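Local structure of predicted transcriptional regulator (Clostridium thermocellum, 1XMA) at residues B[56-59]-B[60-64]; B[72-75]-B[76-80]; B[84-88]-B[89-93]. The protein probably acts as a dimeric PadR-family transcriptional regulator that binds DNA through a winged helix-turn-helix domain. All blocks are in the same frame, centred on the assembly; numbering follows the deposited sequence. Where two conformers were deposited one is given.

Contact 1: residues B[56-59]-B[60-64]; sequences YGYE and ISKNI
The carbonyl of Tyr-56, the N-cap of helix 57-67, receives the amide of Ile-60, with O and N 3.0 Å apart, and Ile-60 CG1 packs against the same oxygen. One face of the Tyr-56 ring carries Glu-59 CB near its rim, and Arg-105 makes a cation-pi contact with the ring. Gly-57 O accepts a nearly straight hydrogen bond (175°) from Ser-61 N. At Tyr-58 the carbonyl O is gripped twice, by Lys-62 N at 3.0 Å and by Ser-61 OG at 3.2 Å, both from the same face of the carbonyl plane. With chi1 at 69°, Ser-61 holds its hydroxyl between its own N and carbonyl carbon, reaching back into the preceding turn. The phenol of Tyr-58 crosses the Lys-62 chain at a slant; CE2 is 3.7 Å from Lys-62 CD, CB of the lysine sits over the rim of one face, and the tyrosine OH is hydrogen-bonded to Arg-65. Glu-59 O accepts Asn-63 N at 2.8 Å, and the two side chains lie alongside, pointing the same way, with Glu-59 CG 3.5 Å from Asn-63 ND2 and the carboxylate and amide planes 25° apart; OE2 is hydrogen-bonded to Ser-55 OG. Glu-59 OE1 and Lys-62 NZ stay 5.7 Å apart, so any attraction is probably modest. Cohesion here rests on backbone bonds, side-chain packing and a serine hydroxyl turned back onto the helix backbone.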
loop_
_atom_site.group_PDB
_atom_site.type_symbol
_atom_site.label_atom_id
_atom_site.label_comp_id
_atom_site.label_asym_id
_atom_site.label_seq_id
_atom_site.Cartn_x
_atom_site.Cartn_y
_atom_site.Cartn_z
ATOM N N TYR B 56 5.273 3.495 24.711
ATOM C CA TYR B 56 3.883 3.457 25.137
ATOM C C TYR B 56 3.026 4.211 24.133
ATOM O O TYR B 56 3.555 4.939 23.299
ATOM C CB TYR B 56 3.731 4.019 26.568
ATOM C CG TYR B 56 4.250 5.437 26.760
ATOM C CD1 TYR B 56 5.608 5.684 27.001
ATOM C CD2 TYR B 56 3.377 6.533 26.723
ATOM C CE1 TYR B 56 6.089 6.988 27.192
ATOM C CE2 TYR B 56 3.853 7.846 26.907
ATOM C CZ TYR B 56 5.201 8.057 27.135
ATOM O OH TYR B 56 5.663 9.336 27.320
ATOM N N GLY B 57 1.711 4.033 24.219
ATOM C CA GLY B 57 0.769 4.587 23.240
ATOM C C GLY B 57 1.008 6.017 22.767
ATOM O O GLY B 57 1.194 6.253 21.565
ATOM N N TYR B 58 0.997 6.987 23.687
ATOM C CA TYR B 58 1.183 8.375 23.262
ATOM C C TYR B 58 2.540 8.688 22.637
ATOM O O TYR B 58 2.612 9.401 21.633
ATOM C CB TYR B 58 0.890 9.405 24.349
ATOM C CG TYR B 58 1.088 10.811 23.777
ATOM C CD1 TYR B 58 0.258 11.284 22.730
ATOM C CD2 TYR B 58 2.136 11.640 24.223
ATOM C CE1 TYR B 58 0.430 12.542 22.181
ATOM C CE2 TYR B 58 2.327 12.917 23.666
ATOM C CZ TYR B 58 1.462 13.356 22.646
ATOM O OH TYR B 58 1.616 14.603 22.086
ATOM N N GLU B 59 3.606 8.174 23.219
ATOM C CA GLU B 59 4.932 8.345 22.633
ATOM C C GLU B 59 5.033 7.775 21.215
ATOM O O GLU B 59 5.666 8.372 20.350
ATOM C CB GLU B 59 5.972 7.686 23.507
ATOM C CG GLU B 59 7.378 7.953 23.042
ATOM C CD GLU B 59 8.393 7.503 24.032
ATOM O OE1 GLU B 59 9.043 8.388 24.616
ATOM O OE2 GLU B 59 8.536 6.273 24.235
ATOM N N ILE B 60 4.412 6.618 20.990
ATOM C CA ILE B 60 4.455 5.932 19.684
ATOM C C ILE B 60 3.785 6.748 18.574
ATOM O O ILE B 60 4.385 6.973 17.521
ATOM C CB ILE B 60 3.879 4.483 19.816
ATOM C CG1 ILE B 60 4.866 3.629 20.627
ATOM C CG2 ILE B 60 3.505 3.859 18.436
ATOM C CD1 ILE B 60 4.569 2.164 20.658
ATOM N N SER B 61 2.554 7.212 18.822
ATOM C CA SER B 61 1.817 8.058 17.866
ATOM C C SER B 61 2.479 9.424 17.653
ATOM O O SER B 61 2.519 9.946 16.530
ATOM C CB SER B 61 0.372 8.267 18.327
ATOM O OG SER B 61 0.329 9.076 19.481
ATOM N N LYS B 62 2.982 10.006 18.736
ATOM C CA LYS B 62 3.777 11.212 18.632
ATOM C C LYS B 62 4.975 10.966 17.714
ATOM O O LYS B 62 5.251 11.765 16.828
ATOM C CB LYS B 62 4.232 11.680 20.024
ATOM C CG LYS B 62 5.030 12.981 20.029
ATOM C CD LYS B 62 5.228 13.505 21.437
ATOM C CE LYS B 62 6.431 12.824 22.120
ATOM N NZ LYS B 62 6.768 13.446 23.465
ATOM N N ASN B 63 5.667 9.854 17.924
ATOM C CA ASN B 63 6.849 9.517 17.134
ATOM C C ASN B 63 6.535 9.266 15.656
ATOM O O ASN B 63 7.280 9.709 14.774
ATOM C CB ASN B 63 7.578 8.320 17.738
ATOM C CG ASN B 63 8.541 8.721 18.846
ATOM O OD1 ASN B 63 9.106 9.806 18.815
ATOM N ND2 ASN B 63 8.735 7.841 19.822
ATOM N N ILE B 64 5.427 8.568 15.391
ATOM C CA ILE B 64 4.904 8.411 14.018
ATOM C C ILE B 64 4.690 9.756 13.289
ATOM O O ILE B 64 5.198 9.927 12.198
ATOM C CB ILE B 64 3.611 7.524 13.974
ATOM C CG1 ILE B 64 3.934 6.090 14.403
ATOM C CG2 ILE B 64 2.997 7.512 12.582
ATOM C CD1 ILE B 64 2.694 5.245 14.764
#

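Contact 2: residues B[72-75]-B[76-80]; sequences YVIK and ETTLY
Lys-75 folds over the start of helix 76-88 to meet Thr-77, its NZ hydrogen-bonded to OG1 at 2.8 Å. Two bends, at chi3 (47°) and chi4 (70°), fold the lysine chain into this hook and bring the ammonium beside the threonine hydroxyl. On its way the chain crosses Thr-78 at about a right angle: CB lies 3.3 Å from Thr-78 OG1, and CE passes the same oxygen. Lys-75 is also the N-cap residue, and its carbonyl O accepts the amide of Leu-79 at 2.9 Å, which closes the first helical turn.

Ile-74 and Thr-78 meet through their aliphatic parts. CG1 of Ile-74 is anti to the backbone N (chi1 -171°), a setting that carries this branch to 3.9 Å from Thr-78 CB. CD1 continues to Thr-78 CG2 and to Leu-79, with 4.0 Å between Ile-74 CD1 and Leu-79 CB. Thr-78 is thus split, its methyl joining the isoleucine and its hydroxyl the lysine chain.

The apolar side packs against neighbouring helices, Leu-79 being buried. Leu-79 rests on Ile-46 of helix 35-52 and on Ser-61 of helix 57-67, which Ile-74 also touches; Thr-78 packs on Val-42. The loop residue Tyr-72 extends the packing to Ile-38 and Ile-64, and to Val-131 of the second subunit. This junction leads from helix 57-67 into the probable recognition helix of the winged helix-turn-helix.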
loop_
_atom_site.group_PDB
_atom_site.type_symbol
_atom_site.label_atom_id
_atom_site.label_comp_id
_atom_site.label_asym_id
_atom_site.label_seq_id
_atom_site.Cartn_x
_atom_site.Cartn_y
_atom_site.Cartn_z
ATOM N N TYR B 72 1.999 11.367 8.308
ATOM C CA TYR B 72 1.122 10.332 8.828
ATOM C C TYR B 72 0.860 10.526 10.310
ATOM O O TYR B 72 1.770 10.441 11.141
ATOM C CB TYR B 72 1.643 8.927 8.465
ATOM C CG TYR B 72 0.843 7.760 9.021
ATOM C CD1 TYR B 72 -0.559 7.764 8.999
ATOM C CD2 TYR B 72 1.498 6.640 9.555
ATOM C CE1 TYR B 72 -1.299 6.691 9.523
ATOM C CE2 TYR B 72 0.773 5.563 10.077
ATOM C CZ TYR B 72 -0.618 5.598 10.064
ATOM O OH TYR B 72 -1.323 4.529 10.574
ATOM N N VAL B 73 -0.397 10.842 10.618
ATOM C CA VAL B 73 -0.861 10.880 11.981
ATOM C C VAL B 73 -1.816 9.709 12.186
ATOM O O VAL B 73 -2.783 9.545 11.452
ATOM C CB VAL B 73 -1.470 12.286 12.389
ATOM C CG1 VAL B 73 -0.609 13.442 11.833
ATOM C CG2 VAL B 73 -2.911 12.449 11.912
ATOM N N ILE B 74 -1.512 8.867 13.161
ATOM C CA ILE B 74 -2.306 7.673 13.393
ATOM C C ILE B 74 -3.479 7.963 14.347
ATOM O O ILE B 74 -3.314 8.704 15.324
ATOM C CB ILE B 74 -1.411 6.478 13.873
ATOM C CG1 ILE B 74 -2.207 5.165 13.901
ATOM C CG2 ILE B 74 -0.714 6.793 15.218
ATOM C CD1 ILE B 74 -1.350 3.928 14.071
ATOM N N LYS B 75 -4.657 7.405 14.024
ATOM C CA LYS B 75 -5.867 7.452 14.875
ATOM C C LYS B 75 -5.639 6.621 16.137
ATOM O O LYS B 75 -5.012 5.550 16.071
ATOM C CB LYS B 75 -7.061 6.845 14.125
ATOM C CG LYS B 75 -7.923 7.798 13.304
ATOM C CD LYS B 75 -8.763 7.071 12.194
ATOM C CE LYS B 75 -9.504 5.803 12.690
ATOM N NZ LYS B 75 -10.651 6.080 13.632
ATOM N N GLU B 76 -6.164 7.090 17.272
ATOM C CA GLU B 76 -6.149 6.306 18.521
ATOM C C GLU B 76 -6.747 4.904 18.393
ATOM O O GLU B 76 -6.174 3.956 18.910
ATOM C CB GLU B 76 -6.817 7.059 19.687
ATOM C CG GLU B 76 -5.871 7.980 20.469
ATOM C CD GLU B 76 -6.445 8.431 21.827
ATOM O OE1 GLU B 76 -7.683 8.642 21.940
ATOM O OE2 GLU B 76 -5.647 8.580 22.782
ATOM N N THR B 77 -7.896 4.778 17.721
ATOM C CA THR B 77 -8.545 3.471 17.523
ATOM C C THR B 77 -7.681 2.533 16.682
ATOM O O THR B 77 -7.549 1.352 17.006
ATOM C CB THR B 77 -9.964 3.577 16.893
ATOM O OG1 THR B 77 -9.890 4.223 15.621
ATOM C CG2 THR B 77 -10.937 4.343 17.821
ATOM N N THR B 78 -7.093 3.070 15.614
ATOM C CA THR B 78 -6.093 2.341 14.807
ATOM C C THR B 78 -4.905 1.861 15.634
ATOM O O THR B 78 -4.503 0.703 15.545
ATOM C CB THR B 78 -5.579 3.200 13.643
ATOM O OG1 THR B 78 -6.702 3.742 12.927
ATOM C CG2 THR B 78 -4.721 2.361 12.697
ATOM N N LEU B 79 -4.369 2.755 16.462
ATOM C CA LEU B 79 -3.199 2.443 17.266
ATOM C C LEU B 79 -3.510 1.393 18.325
ATOM O O LEU B 79 -2.785 0.393 18.463
ATOM C CB LEU B 79 -2.627 3.721 17.902
ATOM C CG LEU B 79 -1.343 3.628 18.749
ATOM C CD1 LEU B 79 -0.194 3.014 17.965
ATOM C CD2 LEU B 79 -0.951 5.003 19.298
ATOM N N TYR B 80 -4.595 1.602 19.069
ATOM C CA TYR B 80 -4.891 0.726 20.202
ATOM C C TYR B 80 -5.463 -0.649 19.832
ATOM O O TYR B 80 -5.265 -1.619 20.576
ATOM C CB TYR B 80 -5.676 1.455 21.300
ATOM C CG TYR B 80 -4.814 2.527 21.981
ATOM C CD1 TYR B 80 -4.807 3.847 21.517
ATOM C CD2 TYR B 80 -3.981 2.207 23.060
ATOM C CE1 TYR B 80 -4.011 4.828 22.119
ATOM C CE2 TYR B 80 -3.180 3.181 23.670
ATOM C CZ TYR B 80 -3.202 4.488 23.199
ATOM O OH TYR B 80 -2.403 5.459 23.807
#

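Contact 3: residues B[84-88]-B[89-93]; sequences ARLEK and NGYIK
Leu-86 and Tyr-91 cross at about a right angle, with leucine CD2 at the edge of the tyrosine ring, in its plane and 3.9 Å from Tyr-91 CD2. One face of that ring carries Asn-89 CB near its rim, and the ring also stacks with Tyr-117. Leu-86 also meets Ile-92, which crosses it at a slant and sets CD1 3.7 Å from Leu-86 CB; its chi1 of 67° swings CG1 back toward the helix. Glu-87 stands nearly perpendicular to Ile-92, its CG 3.3 Å from the Ile-92 carbonyl O, and sends OE2 on to Ser-94.

The backbone makes the turn. Asn-89 N bonds to Arg-85 O at 3.0 Å, and a Schellman motif then turns at Gly-90, whose positive phi of 83° suits a residue with no CB to strike the preceding carbonyl. Tyr-91 N bonds to Leu-86 O at 2.8 Å, and Gly-90 N donates to Glu-87 O at 2.7 Å, from above the carbonyl plane. At the end of helix 76-88 the carbonyls of Arg-85, Leu-86 and Glu-87 thus each receive an amide, while the flanking apolar contacts, continued by Leu-47 and Leu-50 against Ile-92, bind the helix end to the first wing strand.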
loop_
_atom_site.group_PDB
_atom_site.type_symbol
_atom_site.label_atom_id
_atom_site.label_comp_id
_atom_site.label_asym_id
_atom_site.label_seq_id
_atom_site.Cartn_x
_atom_site.Cartn_y
_atom_site.Cartn_z
ATOM N N ALA B 84 -3.360 -4.431 20.568
ATOM C CA ALA B 84 -4.152 -5.594 20.951
ATOM C C ALA B 84 -3.815 -6.785 20.053
ATOM O O ALA B 84 -3.455 -7.843 20.556
ATOM C CB ALA B 84 -5.669 -5.258 20.916
ATOM N N ARG B 85 -3.912 -6.574 18.729
ATOM C CA ARG B 85 -3.519 -7.553 17.694
ATOM C C ARG B 85 -2.061 -7.987 17.794
ATOM O O ARG B 85 -1.766 -9.170 17.695
ATOM C CB ARG B 85 -3.785 -6.978 16.290
ATOM C CG ARG B 85 -3.279 -7.850 15.116
ATOM C CD ARG B 85 -3.162 -7.047 13.814
ATOM N NE ARG B 85 -4.311 -6.178 13.649
ATOM C CZ ARG B 85 -4.273 -4.865 13.544
ATOM N NH1 ARG B 85 -3.121 -4.222 13.538
ATOM N NH2 ARG B 85 -5.412 -4.193 13.428
ATOM N N LEU B 86 -1.154 -7.027 17.970
ATOM C CA LEU B 86 0.277 -7.342 18.093
ATOM C C LEU B 86 0.567 -8.229 19.309
ATOM O O LEU B 86 1.402 -9.142 19.237
ATOM C CB LEU B 86 1.119 -6.065 18.142
ATOM C CG LEU B 86 1.341 -5.264 16.853
ATOM C CD1 LEU B 86 2.049 -3.965 17.185
ATOM C CD2 LEU B 86 2.145 -6.052 15.831
ATOM N N GLU B 87 -0.118 -7.945 20.419
ATOM C CA GLU B 87 -0.022 -8.763 21.624
ATOM C C GLU B 87 -0.625 -10.156 21.476
ATOM O O GLU B 87 0.047 -11.162 21.759
ATOM C CB GLU B 87 -0.660 -8.066 22.807
ATOM C CG GLU B 87 0.330 -7.697 23.815
ATOM C CD GLU B 87 -0.276 -7.432 25.161
ATOM O OE1 GLU B 87 -1.002 -6.410 25.314
ATOM O OE2 GLU B 87 0.015 -8.240 26.067
ATOM N N LYS B 88 -1.884 -10.209 21.035
ATOM C CA LYS B 88 -2.570 -11.469 20.787
ATOM C C LYS B 88 -1.686 -12.402 19.939
ATOM O O LYS B 88 -1.501 -13.585 20.278
ATOM C CB LYS B 88 -3.913 -11.199 20.103
ATOM C CG LYS B 88 -4.625 -12.438 19.569
ATOM C CD LYS B 88 -6.017 -12.093 19.054
ATOM C CE LYS B 88 -5.977 -11.545 17.637
ATOM N NZ LYS B 88 -7.261 -10.858 17.278
ATOM N N ASN B 89 -1.128 -11.841 18.857
ATOM C CA ASN B 89 -0.249 -12.556 17.937
ATOM C C ASN B 89 1.079 -12.946 18.576
ATOM O O ASN B 89 1.794 -13.808 18.049
ATOM C CB ASN B 89 0.030 -11.704 16.699
ATOM C CG ASN B 89 -1.146 -11.639 15.735
ATOM O OD1 ASN B 89 -2.204 -12.226 15.965
ATOM N ND2 ASN B 89 -0.957 -10.916 14.640
ATOM N N GLY B 90 1.423 -12.306 19.692
ATOM C CA GLY B 90 2.699 -12.574 20.381
ATOM C C GLY B 90 3.931 -11.842 19.827
ATOM O O GLY B 90 5.071 -12.354 19.900
ATOM N N TYR B 91 3.711 -10.639 19.290
ATOM C CA TYR B 91 4.800 -9.872 18.658
ATOM C C TYR B 91 5.358 -8.807 19.581
ATOM O O TYR B 91 6.459 -8.286 19.358
ATOM C CB TYR B 91 4.317 -9.236 17.355
ATOM C CG TYR B 91 3.879 -10.226 16.282
ATOM C CD1 TYR B 91 4.454 -11.503 16.192
ATOM C CD2 TYR B 91 2.911 -9.874 15.340
ATOM C CE1 TYR B 91 4.053 -12.404 15.210
ATOM C CE2 TYR B 91 2.517 -10.774 14.340
ATOM C CZ TYR B 91 3.091 -12.031 14.286
ATOM O OH TYR B 91 2.702 -12.920 13.316
ATOM N N ILE B 92 4.573 -8.464 20.603
ATOM C CA ILE B 92 4.971 -7.510 21.629
ATOM C C ILE B 92 4.411 -7.990 22.952
ATOM O O ILE B 92 3.384 -8.699 22.977
ATOM C CB ILE B 92 4.435 -6.062 21.368
ATOM C CG1 ILE B 92 2.890 -6.015 21.481
ATOM C CG2 ILE B 92 4.953 -5.508 20.043
ATOM C CD1 ILE B 92 2.241 -4.614 21.319
ATOM N N LYS B 93 5.056 -7.568 24.048
ATOM C CA LYS B 93 4.523 -7.786 25.391
ATOM C C LYS B 93 4.342 -6.493 26.189
ATOM O O LYS B 93 5.208 -5.620 26.185
ATOM C CB LYS B 93 5.433 -8.722 26.155
ATOM C CG LYS B 93 5.181 -10.183 25.866
ATOM C CD LYS B 93 6.365 -11.021 26.314
ATOM C CE LYS B 93 6.028 -12.486 26.291
ATOM N NZ LYS B 93 6.862 -13.190 27.298
#

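The three contacts follow one another along what is probably a winged helix-turn-helix. Contacts 1 and 2 are neighbours, with centres about 9 Å apart, and touch directly: Gly-57 CA lies 3.3 Å from Tyr-80 OH, and Ser-61 CB lies 3.6 Å from Ile-74 CG2, joining helix 57-67 to the loop and helix after it. Contact 3 shares helix 76-88 with contact 2, one at each end, with centres about 16 Å apart; from contact 1 its centre is about 17 Å away and its nearest atoms about 7 Å. A mercury site in the crystal is lined by Glu-52 and Lys-67; a bound mercury ion lies about 6 Å from the Asn-63 side chain in contact 1.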